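Local coordinates for catabolite control protein A (Lactococcus lactis, PDB 2O20) that is a LacI-family DNA-binding transcription regulator that probably acts as a global regulator of carbon catabolite repression and activation, at residues 164-169 / 198-204; 251-255 / 283-287; 271-276 / 287-292. The protein carries 1 engineered substitution. One frame throughout, in Å; residues are numbered along the deposited sequence.

Contact 1: 164-169 / 198-204. With SO4 (sulfate ion), chain L.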
loop_
_atom_site.group_PDB
_atom_site.type_symbol
_atom_site.label_atom_id
_atom_site.label_comp_id
_atom_site.label_asym_id
_atom_site.label_seq_id
_atom_site.Cartn_x
_atom_site.Cartn_y
_atom_site.Cartn_z
ATOM N N TYR D 164 -12.874 -5.694 -18.747
ATOM C CA TYR D 164 -11.438 -5.615 -19.137
ATOM C C TYR D 164 -11.209 -5.444 -20.653
ATOM O O TYR D 164 -10.229 -4.804 -21.101
ATOM C CB TYR D 164 -10.693 -6.852 -18.643
ATOM C CG TYR D 164 -10.778 -7.064 -17.143
ATOM C CD1 TYR D 164 -10.102 -6.223 -16.257
ATOM C CD2 TYR D 164 -11.512 -8.105 -16.613
ATOM C CE1 TYR D 164 -10.171 -6.412 -14.901
ATOM C CE2 TYR D 164 -11.586 -8.300 -15.225
ATOM C CZ TYR D 164 -10.905 -7.451 -14.384
ATOM O OH TYR D 164 -10.965 -7.625 -13.008
ATOM N N HIS D 165 -12.099 -6.032 -21.436
ATOM C CA HIS D 165 -12.071 -5.903 -22.896
ATOM C C HIS D 165 -12.200 -4.425 -23.308
ATOM O O HIS D 165 -11.346 -3.867 -24.000
ATOM C CB HIS D 165 -13.203 -6.736 -23.487
ATOM C CG HIS D 165 -13.376 -6.565 -24.959
ATOM N ND1 HIS D 165 -14.064 -5.502 -25.509
ATOM C CD2 HIS D 165 -12.975 -7.326 -25.996
ATOM C CE1 HIS D 165 -14.069 -5.614 -26.825
ATOM N NE2 HIS D 165 -13.424 -6.719 -27.146
ATOM N N LEU D 166 -13.240 -3.786 -22.819
ATOM C CA LEU D 166 -13.492 -2.384 -23.141
ATOM C C LEU D 166 -12.360 -1.470 -22.638
ATOM O O LEU D 166 -11.918 -0.570 -23.368
ATOM C CB LEU D 166 -14.879 -1.956 -22.600
ATOM C CG LEU D 166 -15.314 -0.506 -22.799
ATOM C CD1 LEU D 166 -15.463 -0.207 -24.284
ATOM C CD2 LEU D 166 -16.610 -0.258 -22.049
ATOM N N ALA D 167 -11.905 -1.671 -21.404
ATOM C CA ALA D 167 -10.774 -0.895 -20.868
ATOM C C ALA D 167 -9.500 -1.044 -21.715
ATOM O O ALA D 167 -8.820 -0.064 -21.990
ATOM C CB ALA D 167 -10.509 -1.276 -19.400
ATOM N N ALA D 168 -9.189 -2.268 -22.127
ATOM C CA ALA D 168 -8.012 -2.544 -22.969
ATOM C C ALA D 168 -8.184 -1.943 -24.388
ATOM O O ALA D 168 -7.228 -1.410 -24.949
ATOM C CB ALA D 168 -7.734 -4.054 -23.034
ATOM N N TYR D 169 -9.396 -1.997 -24.946
ATOM C CA TYR D 169 -9.716 -1.339 -26.220
ATOM C C TYR D 169 -9.541 0.184 -26.141
ATOM O O TYR D 169 -8.837 0.746 -26.967
ATOM C CB TYR D 169 -11.154 -1.689 -26.682
ATOM C CG TYR D 169 -11.605 -0.945 -27.923
ATOM C CD1 TYR D 169 -11.234 -1.379 -29.199
ATOM C CD2 TYR D 169 -12.406 0.197 -27.818
ATOM C CE1 TYR D 169 -11.655 -0.697 -30.342
ATOM C CE2 TYR D 169 -12.850 0.878 -28.939
ATOM C CZ TYR D 169 -12.459 0.437 -30.206
ATOM O OH TYR D 169 -12.894 1.122 -31.316
ATOM N N ARG D 198 -8.554 -8.761 -22.159
ATOM C CA ARG D 198 -7.658 -7.648 -22.458
ATOM C C ARG D 198 -7.048 -7.810 -23.854
ATOM O O ARG D 198 -7.002 -6.857 -24.638
ATOM C CB ARG D 198 -6.538 -7.546 -21.401
ATOM C CG ARG D 198 -7.044 -7.067 -20.050
ATOM C CD ARG D 198 -5.898 -7.088 -19.052
ATOM N NE ARG D 198 -6.256 -6.470 -17.783
ATOM C CZ ARG D 198 -6.456 -7.118 -16.638
ATOM N NH1 ARG D 198 -6.401 -8.434 -16.562
ATOM N NH2 ARG D 198 -6.735 -6.437 -15.545
ATOM N N MET D 199 -6.587 -9.015 -24.162
ATOM C CA MET D 199 -6.048 -9.320 -25.509
ATOM C C MET D 199 -7.031 -9.049 -26.651
ATOM O O MET D 199 -6.642 -8.475 -27.671
ATOM C CB MET D 199 -5.579 -10.770 -25.605
ATOM C CG MET D 199 -4.915 -11.076 -26.913
ATOM S SD MET D 199 -3.266 -10.351 -27.053
ATOM C CE MET D 199 -2.288 -11.813 -26.679
ATOM N N VAL D 200 -8.300 -9.430 -26.478
ATOM C CA VAL D 200 -9.285 -9.212 -27.521
ATOM C C VAL D 200 -9.456 -7.712 -27.725
ATOM O O VAL D 200 -9.462 -7.253 -28.846
ATOM C CB VAL D 200 -10.620 -9.914 -27.215
ATOM C CG1 VAL D 200 -11.703 -9.575 -28.269
ATOM C CG2 VAL D 200 -10.415 -11.434 -27.138
ATOM N N GLY D 201 -9.552 -6.950 -26.643
ATOM C CA GLY D 201 -9.776 -5.507 -26.755
ATOM C C GLY D 201 -8.597 -4.788 -27.414
ATOM O O GLY D 201 -8.777 -3.936 -28.289
ATOM N N TYR D 202 -7.388 -5.161 -27.002
ATOM C CA TYR D 202 -6.138 -4.665 -27.607
ATOM C C TYR D 202 -6.058 -4.912 -29.128
ATOM O O TYR D 202 -5.752 -4.003 -29.906
ATOM C CB TYR D 202 -4.962 -5.332 -26.862
ATOM C CG TYR D 202 -3.551 -5.186 -27.422
ATOM C CD1 TYR D 202 -2.874 -3.961 -27.404
ATOM C CD2 TYR D 202 -2.876 -6.298 -27.906
ATOM C CE1 TYR D 202 -1.554 -3.847 -27.883
ATOM C CE2 TYR D 202 -1.546 -6.209 -28.352
ATOM C CZ TYR D 202 -0.908 -4.982 -28.357
ATOM O OH TYR D 202 0.371 -4.925 -28.836
ATOM N N GLN D 203 -6.320 -6.146 -29.517
ATOM C CA GLN D 203 -6.313 -6.550 -30.917
ATOM C C GLN D 203 -7.376 -5.873 -31.777
ATOM O O GLN D 203 -7.106 -5.529 -32.938
ATOM C CB GLN D 203 -6.462 -8.067 -31.022
ATOM C CG GLN D 203 -5.195 -8.838 -30.620
ATOM C CD GLN D 203 -5.495 -10.306 -30.372
ATOM O OE1 GLN D 203 -6.665 -10.698 -30.216
ATOM N NE2 GLN D 203 -4.463 -11.121 -30.334
ATOM N N GLU D 204 -8.566 -5.706 -31.209
ATOM C CA GLU D 204 -9.661 -4.956 -31.820
ATOM C C GLU D 204 -9.242 -3.515 -32.155
ATOM O O GLU D 204 -9.486 -3.034 -33.255
ATOM C CB GLU D 204 -10.819 -4.955 -30.833
ATOM C CG GLU D 204 -12.124 -4.326 -31.286
ATOM C CD GLU D 204 -13.225 -4.527 -30.254
ATOM O OE1 GLU D 204 -13.699 -5.689 -30.111
ATOM O OE2 GLU D 204 -13.613 -3.540 -29.579
HETATM S S SO4 L . -4.234 -10.932 -13.495
HETATM O O1 SO4 L . -4.848 -12.249 -13.703
HETATM O O2 SO4 L . -3.038 -10.831 -14.334
HETATM O O3 SO4 L . -5.195 -9.887 -13.852
HETATM O O4 SO4 L . -3.855 -10.807 -12.086
#
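Two helices of a Rossmann-like α/β subdomain that run in the same general direction pack here, their segment axes 7.0 Å apart and crossing at -35°. G201 makes so close an approach possible: its CA is 4.2 Å from that of Y169, and a β-carbon would collide with H165 O. The glycine CA-H points at H165 O (CA to O 3.6 Å), while G201 CA also lies over the H165 ring in a CH-pi contact, 4.0 Å from its centroid. Small A168 fits alongside, CB 3.3 Å from R198 O. At one end H165 NE2 makes a weak hydrogen bond to E204 OE1 (3.2 Å). At the other, the long R198 side chain lays its guanidinium face against Y164 CD1 (3.4 Å from NH2); NH1 bonds N195 and, weakly, sulfate O3 (3.3 Å), the ion probably coming from the crystallisation liquor. Helices 164-177 and 193-208 together cover strand 183-186, where Y185 meets both A168 and R198.

Contact 2: 251-255 / 283-287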
loop_
_atom_site.group_PDB
_atom_site.type_symbol
_atom_site.label_atom_id
_atom_site.label_comp_id
_atom_site.label_asym_id
_atom_site.label_seq_id
_atom_site.Cartn_x
_atom_site.Cartn_y
_atom_site.Cartn_z
ATOM N N ALA D 251 3.354 -0.935 -13.975
ATOM C CA ALA D 251 3.369 0.344 -14.698
ATOM C C ALA D 251 4.273 1.349 -14.058
ATOM O O ALA D 251 4.954 2.074 -14.766
ATOM C CB ALA D 251 1.980 0.940 -14.796
ATOM N N VAL D 252 4.203 1.424 -12.726
ATOM C CA VAL D 252 5.033 2.336 -11.970
ATOM C C VAL D 252 6.511 1.942 -12.116
ATOM O O VAL D 252 7.370 2.829 -12.231
ATOM C CB VAL D 252 4.626 2.426 -10.480
ATOM C CG1 VAL D 252 5.561 3.322 -9.701
ATOM C CG2 VAL D 252 3.199 2.961 -10.328
ATOM N N GLY D 253 6.797 0.634 -12.112
ATOM C CA GLY D 253 8.133 0.123 -12.399
ATOM C C GLY D 253 8.667 0.464 -13.781
ATOM O O GLY D 253 9.820 0.906 -13.907
ATOM N N LEU D 254 7.832 0.300 -14.805
ATOM C CA LEU D 254 8.155 0.672 -16.191
ATOM C C LEU D 254 8.462 2.162 -16.298
ATOM O O LEU D 254 9.490 2.548 -16.875
ATOM C CB LEU D 254 6.996 0.310 -17.153
ATOM C CG LEU D 254 7.310 0.489 -18.644
ATOM C CD1 LEU D 254 8.340 -0.528 -19.042
ATOM C CD2 LEU D 254 6.078 0.376 -19.506
ATOM N N LEU D 255 7.630 2.987 -15.668
ATOM C CA LEU D 255 7.846 4.450 -15.659
ATOM C C LEU D 255 9.146 4.831 -14.955
ATOM O O LEU D 255 9.926 5.621 -15.502
ATOM C CB LEU D 255 6.650 5.195 -15.030
ATOM C CG LEU D 255 6.705 6.730 -14.958
ATOM C CD1 LEU D 255 6.864 7.311 -16.326
ATOM C CD2 LEU D 255 5.461 7.276 -14.307
ATOM N N THR D 283 3.252 8.803 -8.019
ATOM C CA THR D 283 4.226 8.793 -9.105
ATOM C C THR D 283 4.610 10.221 -9.522
ATOM O O THR D 283 3.805 11.150 -9.471
ATOM C CB THR D 283 3.754 7.988 -10.318
ATOM O OG1 THR D 283 2.678 8.679 -10.967
ATOM C CG2 THR D 283 3.310 6.604 -9.879
ATOM N N TYR D 284 5.843 10.375 -9.971
ATOM C CA TYR D 284 6.264 11.566 -10.715
ATOM C C TYR D 284 7.183 11.135 -11.836
ATOM O O TYR D 284 8.186 10.476 -11.586
ATOM C CB TYR D 284 6.959 12.608 -9.842
ATOM C CG TYR D 284 7.025 13.959 -10.556
ATOM C CD1 TYR D 284 6.003 14.881 -10.437
ATOM C CD2 TYR D 284 8.090 14.266 -11.404
ATOM C CE1 TYR D 284 6.052 16.112 -11.129
ATOM C CE2 TYR D 284 8.147 15.473 -12.093
ATOM C CZ TYR D 284 7.125 16.390 -11.960
ATOM O OH TYR D 284 7.207 17.585 -12.633
ATOM N N PRO D 285 6.828 11.465 -13.090
ATOM C CA PRO D 285 5.587 12.120 -13.563
ATOM C C PRO D 285 4.295 11.389 -13.209
ATOM O O PRO D 285 4.302 10.183 -12.916
ATOM C CB PRO D 285 5.751 12.144 -15.103
ATOM C CG PRO D 285 6.811 11.307 -15.406
ATOM C CD PRO D 285 7.741 11.227 -14.212
ATOM N N THR D 286 3.200 12.129 -13.243
ATOM C CA THR D 286 1.889 11.566 -12.974
ATOM C C THR D 286 1.478 10.538 -14.028
ATOM O O THR D 286 1.820 10.648 -15.215
ATOM C CB THR D 286 0.792 12.654 -12.803
ATOM O OG1 THR D 286 0.636 13.390 -14.015
ATOM C CG2 THR D 286 1.119 13.574 -11.675
ATOM N N LEU D 287 0.836 9.491 -13.543
ATOM C CA LEU D 287 0.594 8.285 -14.316
ATOM C C LEU D 287 -0.842 8.175 -14.858
ATOM O O LEU D 287 -1.811 8.025 -14.099
ATOM C CB LEU D 287 0.924 7.055 -13.448
ATOM C CG LEU D 287 1.604 5.848 -14.106
ATOM C CD1 LEU D 287 1.704 4.686 -13.105
ATOM C CD2 LEU D 287 0.930 5.380 -15.386
#
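In the C-terminal subdomain of this periplasmic-binding-protein-like fold, helix 248-260 is the crossover between parallel strands 242-245 and 270-272, and the loop that follows the second strand wraps back over it. The contact is an almost wholly apolar interlock: no hydrogen bond joins the two segments, and each offers a leucine to a hollow in the other. L287 is the bump on the loop side. It sinks into a shallow hollow formed by A251, V252 and L255, its CD1 lying 4.1 Å from A251 CB and 3.6 Å from V252 CG2, while its CG is 4.1 Å from L255 CD2. The small A251 leaves depth for the branched end of L287, which was deposited in two conformers. L255, in turn, projects into the concave side of the bent loop, between T283, P285 and L287; its CD1 is 4.1 Å from P285 CG, and its CD2 comes within 3.4 Å of P285 O. V252 and T283 close the remaining gap methyl to methyl, CG2 to CG2 at 3.7 Å.

Threonine suits this last place because it has two different branches, a methyl for the helix and a hydroxyl for its own loop. A cis peptide between Y284 and P285 lies within the curve and probably contributes to it. Y284 points away from the helix, and its hydroxyl bonds D260 of the second subunit, so the outer side of the loop belongs to the dimer interface. Within the bend, T283 OG1 donates a hydrogen bond to P285 O over 2.9 Å.

Contact 3: 271-276 / 287-292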
loop_
_atom_site.group_PDB
_atom_site.type_symbol
_atom_site.label_atom_id
_atom_site.label_comp_id
_atom_site.label_asym_id
_atom_site.label_seq_id
_atom_site.Cartn_x
_atom_site.Cartn_y
_atom_site.Cartn_z
ATOM N N ILE D 271 2.733 5.702 -21.322
ATOM C CA ILE D 271 2.304 4.584 -20.482
ATOM C C ILE D 271 0.858 4.820 -19.967
ATOM O O ILE D 271 0.515 5.901 -19.500
ATOM C CB ILE D 271 3.236 4.373 -19.256
ATOM C CG1 ILE D 271 4.677 4.126 -19.702
ATOM C CG2 ILE D 271 2.750 3.186 -18.392
ATOM C CD1 ILE D 271 5.697 4.113 -18.564
ATOM N N ILE D 272 0.045 3.771 -20.038
ATOM C CA ILE D 272 -1.289 3.773 -19.425
ATOM C C ILE D 272 -1.357 2.553 -18.501
ATOM O O ILE D 272 -1.096 1.437 -18.926
ATOM C CB ILE D 272 -2.430 3.728 -20.497
ATOM C CG1 ILE D 272 -2.299 4.901 -21.471
ATOM C CG2 ILE D 272 -3.826 3.747 -19.768
ATOM C CD1 ILE D 272 -3.328 4.919 -22.611
ATOM N N SER D 273 -1.647 2.789 -17.232
ATOM C CA SER D 273 -1.811 1.745 -16.229
ATOM C C SER D 273 -3.257 1.199 -16.131
ATOM O O SER D 273 -4.179 1.676 -16.781
ATOM C CB SER D 273 -1.336 2.285 -14.861
ATOM O OG SER D 273 -1.168 1.227 -13.921
ATOM N N GLY D 274 -3.416 0.175 -15.305
ATOM C CA GLY D 274 -4.599 -0.641 -15.298
ATOM C C GLY D 274 -5.705 -0.404 -14.275
ATOM O O GLY D 274 -6.833 -0.844 -14.532
ATOM N N ALA D 275 -5.433 0.243 -13.138
ATOM C CA ALA D 275 -6.471 0.399 -12.074
ATOM C C ALA D 275 -6.552 1.703 -11.260
ATOM O O ALA D 275 -7.594 1.984 -10.622
ATOM C CB ALA D 275 -6.405 -0.810 -11.086
ATOM N N ASN D 276 -5.493 2.504 -11.273
ATOM C CA ASN D 276 -5.413 3.717 -10.467
ATOM C C ASN D 276 -5.545 3.438 -8.964
ATOM O O ASN D 276 -6.262 4.153 -8.253
ATOM C CB ASN D 276 -6.506 4.706 -10.884
ATOM C CG ASN D 276 -6.199 6.106 -10.477
ATOM O OD1 ASN D 276 -5.047 6.526 -10.531
ATOM N ND2 ASN D 276 -7.217 6.837 -10.043
ATOM N N LEU D 287 0.836 9.491 -13.543
ATOM C CA LEU D 287 0.594 8.285 -14.316
ATOM C C LEU D 287 -0.842 8.175 -14.858
ATOM O O LEU D 287 -1.811 8.025 -14.099
ATOM C CB LEU D 287 0.924 7.055 -13.448
ATOM C CG LEU D 287 1.604 5.848 -14.106
ATOM C CD1 LEU D 287 1.704 4.686 -13.105
ATOM C CD2 LEU D 287 0.930 5.380 -15.386
ATOM N N THR D 288 -0.983 8.214 -16.174
ATOM C CA THR D 288 -2.276 7.952 -16.815
ATOM C C THR D 288 -2.758 6.516 -16.530
ATOM O O THR D 288 -1.986 5.567 -16.594
ATOM C CB THR D 288 -2.192 8.207 -18.353
ATOM O OG1 THR D 288 -1.918 9.585 -18.588
ATOM C CG2 THR D 288 -3.491 7.855 -19.072
ATOM N N SER D 289 -4.040 6.355 -16.218
ATOM C CA SER D 289 -4.541 5.026 -15.819
ATOM C C SER D 289 -6.042 4.853 -16.091
ATOM O O SER D 289 -6.814 5.789 -15.943
ATOM C CB SER D 289 -4.275 4.790 -14.310
ATOM O OG SER D 289 -4.364 3.433 -13.954
ATOM N N VAL D 290 -6.434 3.633 -16.446
ATOM C CA VAL D 290 -7.799 3.171 -16.207
ATOM C C VAL D 290 -8.072 3.281 -14.692
ATOM O O VAL D 290 -7.268 2.811 -13.859
ATOM C CB VAL D 290 -7.985 1.693 -16.679
ATOM C CG1 VAL D 290 -9.311 1.085 -16.200
ATOM C CG2 VAL D 290 -7.828 1.596 -18.195
ATOM N N ASN D 291 -9.178 3.940 -14.333
ATOM C CA ASN D 291 -9.659 3.985 -12.952
ATOM C C ASN D 291 -10.702 2.876 -12.713
ATOM O O ASN D 291 -11.812 2.921 -13.283
ATOM C CB ASN D 291 -10.265 5.358 -12.635
ATOM C CG ASN D 291 -10.611 5.528 -11.148
ATOM O OD1 ASN D 291 -9.738 5.522 -10.284
ATOM N ND2 ASN D 291 -11.890 5.688 -10.857
ATOM N N GLN D 292 -10.343 1.889 -11.896
ATOM C CA GLN D 292 -11.295 0.883 -11.436
ATOM C C GLN D 292 -11.857 1.348 -10.101
ATOM O O GLN D 292 -11.124 1.926 -9.276
ATOM C CB GLN D 292 -10.635 -0.481 -11.269
ATOM C CG GLN D 292 -10.048 -1.063 -12.567
ATOM C CD GLN D 292 -9.560 -2.502 -12.359
ATOM O OE1 GLN D 292 -10.127 -3.233 -11.568
ATOM N NE2 GLN D 292 -8.499 -2.891 -13.050
HETATM O O HOH W 1 -8.981 3.235 -8.066
#
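The two backbones run side by side in parallel, with S273 bridged to S289 at a CA-CA distance of 4.3 Å. This single parallel bridge continues the edge of the parallel sheet of the C-terminal α/β subdomain beyond strand 270-272. S273 bonds the residues either side of S289: its N donates to T288 O (2.9 Å), and its O accepts from V290 N (3.0 Å). Further on, Q292 N reaches A275 O (3.0 Å), but between these bonds regular pairing lapses: A275 N and N276 N are bonded to D248 OD1. N276 has left-handed backbone angles (59/40), which asparagine tolerates well.

Amide side chains add bonds where the backbone pairing fades. Q292 NE2 donates to G274 O (3.0 Å), and N276 ND2 to N291 OD1 (2.9 Å), while N276 OD1 is hydrogen-bonded to T280 OG1; water 1 lies 2.9 Å from N276 O and 2.8 Å from Q292 O. The S289 hydroxyl satisfies a nearby carbonyl, OG to V290 O at 3.0 Å. At the N-terminal end, L287 CD2 packs 4.1 Å from I271 CG2 and 3.9 Å from S273 CB.

I271, S273, L287 and S289 face helix 248-260, whereas I272 and V290 lie against helix 164-177. Strand 270-272 is bonded to strand 242-245, strand 289-291 to antiparallel strand 324-326, and Q292 touches I162.

Overall arrangement
From the N terminus, contact 1 comes first and is complete before the others open: it closes a helix-strand-helix unit by packing helices 164-177 and 193-208 side by side over strand 183-186. Contacts 2 and 3 then cross. Contact 2 opens on helix 248-260 and contact 3 on strand 270-272 and the turn after it; the returning chain meets the helix at 283-287 and the strand at 287-292, L287 serving both. Their first segments also touch, A251 CB lying 3.3 Å from S273 OG. Contact 3 forms the sheet edge, with helix 164-177 of contact 1 on one face (A167 CB to V290 CG2, 4.1 Å) and helix 248-260 of contact 2 on the other; contact 2 also reaches the dimer interface.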